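CghA (PDB 6KAW) is a fungal protein dominated by antiparallel beta strands, with two consecutive calycin-like domains in a single chain. Local coordinates at residues A192-T197 with K212-G217; T240-V245 with A255-V260. All coordinates share one frame; numbering follows the deposited sequence.

Contact 1 of 2, residues A192-T197 with K212-G217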
ATOM      1  N   ALA A 192       8.828   0.022  13.230  1.00 20.74           N
ATOM      2  CA  ALA A 192       9.549  -0.636  12.140  1.00 19.78           C
ATOM      3  C   ALA A 192      11.067  -0.584  12.311  1.00 21.62           C
ATOM      4  O   ALA A 192      11.601   0.381  12.828  1.00 23.45           O
ATOM      5  CB  ALA A 192       9.152  -0.006  10.796  1.00 22.40           C
ATOM      6  N   THR A 193      11.759  -1.628  11.869  1.00 22.76           N
ATOM      7  CA  THR A 193      13.202  -1.560  11.711  1.00 23.60           C
ATOM      8  C   THR A 193      13.589  -1.981  10.311  1.00 23.92           C
ATOM      9  O   THR A 193      12.891  -2.785   9.679  1.00 27.29           O
ATOM     10  CB  THR A 193      13.968  -2.468  12.715  1.00 23.80           C
ATOM     11  OG1 THR A 193      13.814  -3.844  12.343  1.00 29.83           O
ATOM     12  CG2 THR A 193      13.488  -2.252  14.136  1.00 24.87           C
ATOM     13  N   VAL A 194      14.691  -1.432   9.812  1.00 21.13           N
ATOM     14  CA  VAL A 194      15.288  -1.939   8.590  1.00 21.60           C
ATOM     15  C   VAL A 194      16.797  -2.010   8.768  1.00 21.66           C
ATOM     16  O   VAL A 194      17.399  -1.227   9.505  1.00 23.36           O
ATOM     17  CB  VAL A 194      14.954  -1.074   7.323  1.00 25.68           C
ATOM     18  CG1 VAL A 194      13.440  -0.881   7.165  1.00 26.77           C
ATOM     19  CG2 VAL A 194      15.663   0.267   7.361  1.00 24.37           C
ATOM     20  N   ASP A 195      17.396  -2.957   8.072  1.00 20.34           N
ATOM     21  CA  ASP A 195      18.828  -3.127   8.063  1.00 27.22           C
ATOM     22  C   ASP A 195      19.150  -3.705   6.702  1.00 24.78           C
ATOM     23  O   ASP A 195      19.156  -4.912   6.515  1.00 28.69           O
ATOM     24  CB  ASP A 195      19.278  -4.047   9.215  1.00 25.85           C
ATOM     25  CG  ASP A 195      20.780  -3.993   9.454  1.00 31.53           C
ATOM     26  OD1 ASP A 195      21.521  -3.665   8.510  1.00 29.82           O
ATOM     27  OD2 ASP A 195      21.213  -4.287  10.591  1.00 37.52           O
ATOM     28  N   LEU A 196      19.369  -2.828   5.731  1.00 26.56           N
ATOM     29  CA  LEU A 196      19.433  -3.247   4.345  1.00 27.08           C
ATOM     30  C   LEU A 196      20.691  -2.741   3.676  1.00 27.02           C
ATOM     31  O   LEU A 196      21.240  -1.714   4.066  1.00 29.22           O
ATOM     32  CB  LEU A 196      18.202  -2.743   3.574  1.00 27.05           C
ATOM     33  CG  LEU A 196      16.846  -3.241   4.074  1.00 22.97           C
ATOM     34  CD1 LEU A 196      15.743  -2.272   3.664  1.00 25.66           C
ATOM     35  CD2 LEU A 196      16.576  -4.625   3.523  1.00 22.01           C
ATOM     36  N   THR A 197      21.130  -3.464   2.656  1.00 26.58           N
ATOM     37  CA  THR A 197      22.233  -3.010   1.832  1.00 28.29           C
ATOM     38  C   THR A 197      21.805  -3.031   0.379  1.00 29.82           C
ATOM     39  O   THR A 197      21.272  -4.025  -0.096  1.00 31.22           O
ATOM     40  CB  THR A 197      23.482  -3.878   2.040  1.00 31.86           C
ATOM     41  OG1 THR A 197      23.856  -3.827   3.417  1.00 28.94           O
ATOM     42  CG2 THR A 197      24.638  -3.378   1.192  1.00 33.58           C
ATOM     43  N   LYS A 212      25.122   0.922  -0.665  1.00 33.76           N
ATOM     44  CA  LYS A 212      24.545   1.947   0.189  1.00 31.38           C
ATOM     45  C   LYS A 212      23.703   1.253   1.240  1.00 27.50           C
ATOM     46  O   LYS A 212      23.003   0.296   0.927  1.00 28.43           O
ATOM     47  CB  LYS A 212      23.710   2.945  -0.632  1.00 25.64           C
ATOM     48  CG  LYS A 212      23.340   4.224   0.115  1.00 26.71           C
ATOM     49  CD  LYS A 212      22.626   5.216  -0.802  1.00 26.42           C
ATOM     50  CE  LYS A 212      22.395   6.561  -0.130  1.00 24.29           C
ATOM     51  NZ  LYS A 212      23.546   7.494  -0.299  1.00 24.03           N
ATOM     52  N   ARG A 213      23.796   1.723   2.483  1.00 27.97           N
ATOM     53  CA  ARG A 213      23.057   1.154   3.602  1.00 27.54           C
ATOM     54  C   ARG A 213      21.800   1.946   3.937  1.00 24.51           C
ATOM     55  O   ARG A 213      21.768   3.164   3.785  1.00 23.78           O
ATOM     56  CB  ARG A 213      23.940   1.100   4.863  1.00 29.81           C
ATOM     57  CG  ARG A 213      25.246   0.331   4.708  1.00 38.40           C
ATOM     58  CD  ARG A 213      25.077  -1.159   4.997  1.00 35.64           C
ATOM     59  NE  ARG A 213      25.086  -1.452   6.428  1.00 40.16           N
ATOM     60  CZ  ARG A 213      24.036  -1.890   7.118  1.00 37.20           C
ATOM     61  NH1 ARG A 213      22.869  -2.084   6.511  1.00 37.21           N
ATOM     62  NH2 ARG A 213      24.154  -2.138   8.417  1.00 42.76           N
ATOM     63  N   MET A 214      20.780   1.249   4.426  1.00 26.32           N
ATOM     64  CA  MET A 214      19.658   1.910   5.083  1.00 23.81           C
ATOM     65  C   MET A 214      19.399   1.231   6.413  1.00 23.21           C
ATOM     66  O   MET A 214      19.046   0.058   6.463  1.00 21.24           O
ATOM     67  CB  MET A 214      18.391   1.878   4.221  1.00 21.34           C
ATOM     68  CG  MET A 214      17.197   2.561   4.884  1.00 19.00           C
ATOM     69  SD  MET A 214      15.701   2.557   3.842  1.00 20.80           S
ATOM     70  CE  MET A 214      16.280   3.413   2.363  1.00 18.81           C
ATOM     71  N   VAL A 215      19.566   1.982   7.489  1.00 21.71           N
ATOM     72  CA  VAL A 215      19.398   1.444   8.818  1.00 23.28           C
ATOM     73  C   VAL A 215      18.411   2.283   9.600  1.00 23.98           C
ATOM     74  O   VAL A 215      18.587   3.495   9.745  1.00 26.97           O
ATOM     75  CB  VAL A 215      20.736   1.398   9.602  1.00 21.70           C
ATOM     76  CG1 VAL A 215      20.496   0.916  11.028  1.00 26.99           C
ATOM     77  CG2 VAL A 215      21.758   0.532   8.894  1.00 24.54           C
ATOM     78  N   LEU A 216      17.383   1.623  10.117  1.00 22.99           N
ATOM     79  CA  LEU A 216      16.440   2.252  11.024  1.00 22.81           C
ATOM     80  C   LEU A 216      16.289   1.333  12.228  1.00 22.34           C
ATOM     81  O   LEU A 216      15.777   0.226  12.099  1.00 22.25           O
ATOM     82  CB  LEU A 216      15.092   2.503  10.335  1.00 20.00           C
ATOM     83  CG  LEU A 216      15.101   3.483   9.152  1.00 20.81           C
ATOM     84  CD1 LEU A 216      13.739   3.545   8.453  1.00 22.52           C
ATOM     85  CD2 LEU A 216      15.536   4.868   9.586  1.00 21.87           C
ATOM     86  N   GLY A 217      16.751   1.790  13.389  1.00 22.72           N
ATOM     87  CA  GLY A 217      16.736   0.970  14.588  1.00 22.64           C
ATOM     88  C   GLY A 217      15.432   1.043  15.363  1.00 22.94           C
ATOM     89  O   GLY A 217      14.604   1.918  15.114  1.00 28.17           O
TER
HETATM   90  O   HOH W   1      12.175   2.587  14.944  1.00 26.60           O

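Contact 2 of 2, residues T240-V245 with A255-V260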
ATOM      1  N   THR A 240      -9.016   4.956 -12.962  1.00 19.64           N
ATOM      2  CA  THR A 240      -8.291   6.041 -13.604  1.00 18.33           C
ATOM      3  C   THR A 240      -7.350   6.683 -12.600  1.00 16.61           C
ATOM      4  O   THR A 240      -6.501   7.488 -12.964  1.00 16.91           O
ATOM      5  CB  THR A 240      -9.227   7.130 -14.163  1.00 20.01           C
ATOM      6  OG1 THR A 240     -10.219   7.462 -13.183  1.00 16.80           O
ATOM      7  CG2 THR A 240      -9.930   6.652 -15.464  1.00 18.80           C
ATOM      8  N   ASP A 241      -7.506   6.310 -11.332  1.00 18.28           N
ATOM      9  CA  ASP A 241      -6.759   6.943 -10.251  1.00 16.14           C
ATOM     10  C   ASP A 241      -6.695   6.003  -9.050  1.00 16.74           C
ATOM     11  O   ASP A 241      -7.720   5.518  -8.584  1.00 16.71           O
ATOM     12  CB  ASP A 241      -7.415   8.269  -9.842  1.00 13.17           C
ATOM     13  CG  ASP A 241      -6.436   9.249  -9.219  1.00 17.68           C
ATOM     14  OD1 ASP A 241      -5.853   8.936  -8.157  1.00 14.77           O
ATOM     15  OD2 ASP A 241      -6.261  10.350  -9.784  1.00 15.38           O
ATOM     16  N   ALA A 242      -5.489   5.764  -8.555  1.00 18.54           N
ATOM     17  CA  ALA A 242      -5.287   4.944  -7.363  1.00 18.53           C
ATOM     18  C   ALA A 242      -4.318   5.660  -6.417  1.00 17.71           C
ATOM     19  O   ALA A 242      -3.157   5.867  -6.765  1.00 18.21           O
ATOM     20  CB  ALA A 242      -4.755   3.575  -7.747  1.00 18.29           C
ATOM     21  N   LEU A 243      -4.804   6.062  -5.243  1.00 14.55           N
ATOM     22  CA  LEU A 243      -3.973   6.778  -4.284  1.00 16.28           C
ATOM     23  C   LEU A 243      -3.703   5.949  -3.028  1.00 16.35           C
ATOM     24  O   LEU A 243      -4.643   5.507  -2.353  1.00 17.02           O
ATOM     25  CB  LEU A 243      -4.618   8.097  -3.876  1.00 16.35           C
ATOM     26  CG  LEU A 243      -3.976   8.779  -2.665  1.00 15.83           C
ATOM     27  CD1 LEU A 243      -2.606   9.279  -3.016  1.00 15.81           C
ATOM     28  CD2 LEU A 243      -4.844   9.903  -2.169  1.00 17.33           C
ATOM     29  N   PHE A 244      -2.422   5.754  -2.729  1.00 14.43           N
ATOM     30  CA  PHE A 244      -1.995   5.117  -1.464  1.00 15.52           C
ATOM     31  C   PHE A 244      -1.427   6.183  -0.548  1.00 17.34           C
ATOM     32  O   PHE A 244      -0.661   7.030  -0.998  1.00 19.19           O
ATOM     33  CB  PHE A 244      -0.942   4.028  -1.701  1.00 16.69           C
ATOM     34  CG  PHE A 244      -0.338   3.467  -0.422  1.00 19.23           C
ATOM     35  CD1 PHE A 244      -0.927   2.385   0.220  1.00 19.02           C
ATOM     36  CD2 PHE A 244       0.817   4.023   0.131  1.00 21.31           C
ATOM     37  CE1 PHE A 244      -0.376   1.857   1.410  1.00 19.40           C
ATOM     38  CE2 PHE A 244       1.379   3.510   1.313  1.00 17.97           C
ATOM     39  CZ  PHE A 244       0.775   2.428   1.952  1.00 19.46           C
ATOM     40  N   VAL A 245      -1.802   6.156   0.730  1.00 16.93           N
ATOM     41  CA  VAL A 245      -1.212   7.057   1.718  1.00 15.87           C
ATOM     42  C   VAL A 245      -0.899   6.300   2.998  1.00 16.30           C
ATOM     43  O   VAL A 245      -1.733   5.529   3.472  1.00 15.75           O
ATOM     44  CB  VAL A 245      -2.149   8.230   2.110  1.00 18.02           C
ATOM     45  CG1 VAL A 245      -1.477   9.125   3.136  1.00 14.81           C
ATOM     46  CG2 VAL A 245      -2.602   9.045   0.899  1.00 13.71           C
ATOM     47  N   ALA A 255      -3.998   6.024   7.012  1.00 12.35           N
ATOM     48  CA  ALA A 255      -3.661   5.120   5.927  1.00 13.71           C
ATOM     49  C   ALA A 255      -4.833   5.042   4.967  1.00 16.99           C
ATOM     50  O   ALA A 255      -5.978   4.976   5.389  1.00 15.76           O
ATOM     51  CB  ALA A 255      -3.298   3.730   6.453  1.00 14.98           C
ATOM     52  N   VAL A 256      -4.528   5.078   3.673  1.00 18.19           N
ATOM     53  CA  VAL A 256      -5.548   5.257   2.647  1.00 14.92           C
ATOM     54  C   VAL A 256      -5.212   4.417   1.425  1.00 17.84           C
ATOM     55  O   VAL A 256      -4.059   4.376   0.988  1.00 16.99           O
ATOM     56  CB  VAL A 256      -5.673   6.746   2.196  1.00 16.17           C
ATOM     57  CG1 VAL A 256      -6.695   6.888   1.069  1.00 15.12           C
ATOM     58  CG2 VAL A 256      -6.029   7.655   3.352  1.00 15.44           C
ATOM     59  N   MET A 257      -6.217   3.741   0.885  1.00 17.77           N
ATOM     60  CA  MET A 257      -6.152   3.256  -0.490  1.00 15.40           C
ATOM     61  C   MET A 257      -7.446   3.727  -1.171  1.00 15.80           C
ATOM     62  O   MET A 257      -8.515   3.223  -0.842  1.00 16.40           O
ATOM     63  CB  MET A 257      -6.010   1.728  -0.536  1.00 16.73           C
ATOM     64  CG  MET A 257      -5.699   1.157  -1.928  1.00 22.52           C
ATOM     65  SD  MET A 257      -4.145   1.741  -2.642  1.00 26.76           S
ATOM     66  CE  MET A 257      -4.758   2.719  -3.993  1.00 22.58           C
ATOM     67  N   ARG A 258      -7.355   4.723  -2.064  1.00 16.78           N
ATOM     68  CA  ARG A 258      -8.547   5.337  -2.691  1.00 18.29           C
ATOM     69  C   ARG A 258      -8.544   5.113  -4.203  1.00 18.41           C
ATOM     70  O   ARG A 258      -7.529   5.362  -4.857  1.00 16.94           O
ATOM     71  CB  ARG A 258      -8.631   6.858  -2.421  1.00 17.30           C
ATOM     72  CG  ARG A 258      -9.927   7.551  -2.983  1.00 18.06           C
ATOM     73  CD  ARG A 258      -9.609   8.695  -3.975  1.00 22.00           C
ATOM     74  NE  ARG A 258      -8.747   8.113  -4.949  1.00 25.19           N
ATOM     75  CZ  ARG A 258      -7.790   8.718  -5.628  1.00 17.31           C
ATOM     76  NH1 ARG A 258      -7.547  10.024  -5.531  1.00 18.69           N
ATOM     77  NH2 ARG A 258      -7.084   7.962  -6.436  1.00 16.41           N
ATOM     78  N   LEU A 259      -9.684   4.678  -4.746  1.00 16.40           N
ATOM     79  CA  LEU A 259      -9.824   4.434  -6.182  1.00 18.28           C
ATOM     80  C   LEU A 259     -10.870   5.345  -6.802  1.00 16.88           C
ATOM     81  O   LEU A 259     -11.914   5.610  -6.202  1.00 17.31           O
ATOM     82  CB  LEU A 259     -10.211   2.977  -6.465  1.00 17.23           C
ATOM     83  CG  LEU A 259      -9.234   1.885  -6.036  1.00 23.60           C
ATOM     84  CD1 LEU A 259      -9.851   0.511  -6.227  1.00 22.63           C
ATOM     85  CD2 LEU A 259      -7.954   2.002  -6.822  1.00 25.64           C
ATOM     86  N   VAL A 260     -10.561   5.825  -8.002  1.00 17.11           N
ATOM     87  CA  VAL A 260     -11.531   6.485  -8.858  1.00 15.94           C
ATOM     88  C   VAL A 260     -11.635   5.634 -10.122  1.00 16.90           C
ATOM     89  O   VAL A 260     -10.623   5.348 -10.765  1.00 17.56           O
ATOM     90  CB  VAL A 260     -11.109   7.929  -9.209  1.00 17.01           C
ATOM     91  CG1 VAL A 260     -12.171   8.607 -10.087  1.00 16.10           C
ATOM     92  CG2 VAL A 260     -10.827   8.736  -7.924  1.00 18.61           C
TER

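Contact 1 of 2, residues A192-T197 with K212-G217
Arg213 reaches across the antiparallel pair of strands 192-197 and 212-216 to grip Asp195, which lies two residues back from its non-hydrogen-bonded partner Thr197. Its CB sits 4.0 Å from Leu196 O. With CG beside the backbone N (chi1 -57°), bends at the next two torsions fold the chain over the neighbouring strand and bring CD within 3.3 Å of Thr197 OG1. NE passes the same hydroxyl at a longer distance. Beyond CZ, both terminal nitrogens meet one carboxylate oxygen end-on: NH1 lies 2.9 Å and NH2 3.0 Å from Asp195 OD1, forming a salt bridge with the two flat groups only 11° from coplanar. NH1 also donates to Leu196 O (3.0 Å), coming from above the carbonyl plane, while Met214 N reaches the same oxygen from the opposite face. Leu196 O thus accepts a main-chain and a side-chain bond together.

The reverse face, carrying Val194, Leu196, Met214 and Leu216, is apolar. Here CG2 of Val194 wedges between Met214 and Leu216, touching each CG at 3.7 Å. Met214 and Leu196 continue onto Phe62 of strand 60-69, and Val194 onto Ala53 of strand 46-54. Reciprocal backbone bonds join Val194 to Leu216 and Leu196 to Met214.

The hairpin is therefore two-sided: its apolar face is buried against neighbouring strands, whereas on the exposed face the Asp195 carboxylate probably offsets the arginine charge, and the bonds from NH1 to both OD1 and Leu196 O limit rotation of the guanidinium.

Contact 2 of 2, residues T240-V245 with A255-V260
Strands 241-245 and 255-260 pair as an antiparallel beta hairpin within the C-terminal calycin-like domain, and a classic beta bulge marks its end, where Thr240 and Asp241 both face Val260. The backbone bonds follow this register. At the bulge Thr240 N donates to Val260 O at 2.8 Å, with Asp241 N adding only a weak bond to the same oxygen; Val260 N answers to Asp241 O. Farther along, Leu243 pairs with Arg258 and Val245 with Val256, each through two bonds. The Thr240 hydroxyl turns to Ser261 O.

Charge is concentrated on the buried face of Asp241 and Arg258. Their salt bridge joins OD1 to NH2 at a modelled separation too short to be taken literally, and the carboxylate and guanidinium planes stand 81° apart. The other oxygen, OD2, bridges to Lys307 and Arg319, so that three basic side chains surround one carboxylate, which probably stabilises its negative charge. With chi1 near -176° the Arg258 chain leaves its backbone N behind, and two further bends carry the guanidinium across to Asp241. The guanidinium lies between aliphatic groups: Leu243 CB is 3.5 Å above one face and Val260 CG2 3.7 Å above the other, neither group centred over it.

Apolar contacts occupy both faces. Val245 and Val256 lie side by side, CB to CB at 3.8 Å, with Val245 reaching Leu327 of strand 324-330. On the other face Ala242 CB meets Leu259 CD2 at 3.7 Å. Met257 SD comes to the edge of the Phe244 ring, near its plane, and its chain curls back until CE rests 3.2 Å from Leu243 O.

In the fold
Both contacts are antiparallel hairpin pairings, and they come in series along the chain: contact 1 closes in the N-terminal family region before contact 2 opens in the C-terminal one. Strand 223-231, which also pairs with strand 181-200, lies between them in sequence. Their centres are 27 Å apart and their nearest atoms about 12 Å, without touching, and they share no strand. Contact 1 is peripheral, about 20 Å from the centre of the chain, with one face exposed; contact 2 is buried, about 9 Å from that centre, and strand 239-249 also pairs with strand 382-392. Each hairpin thus belongs to the strand network of its own domain.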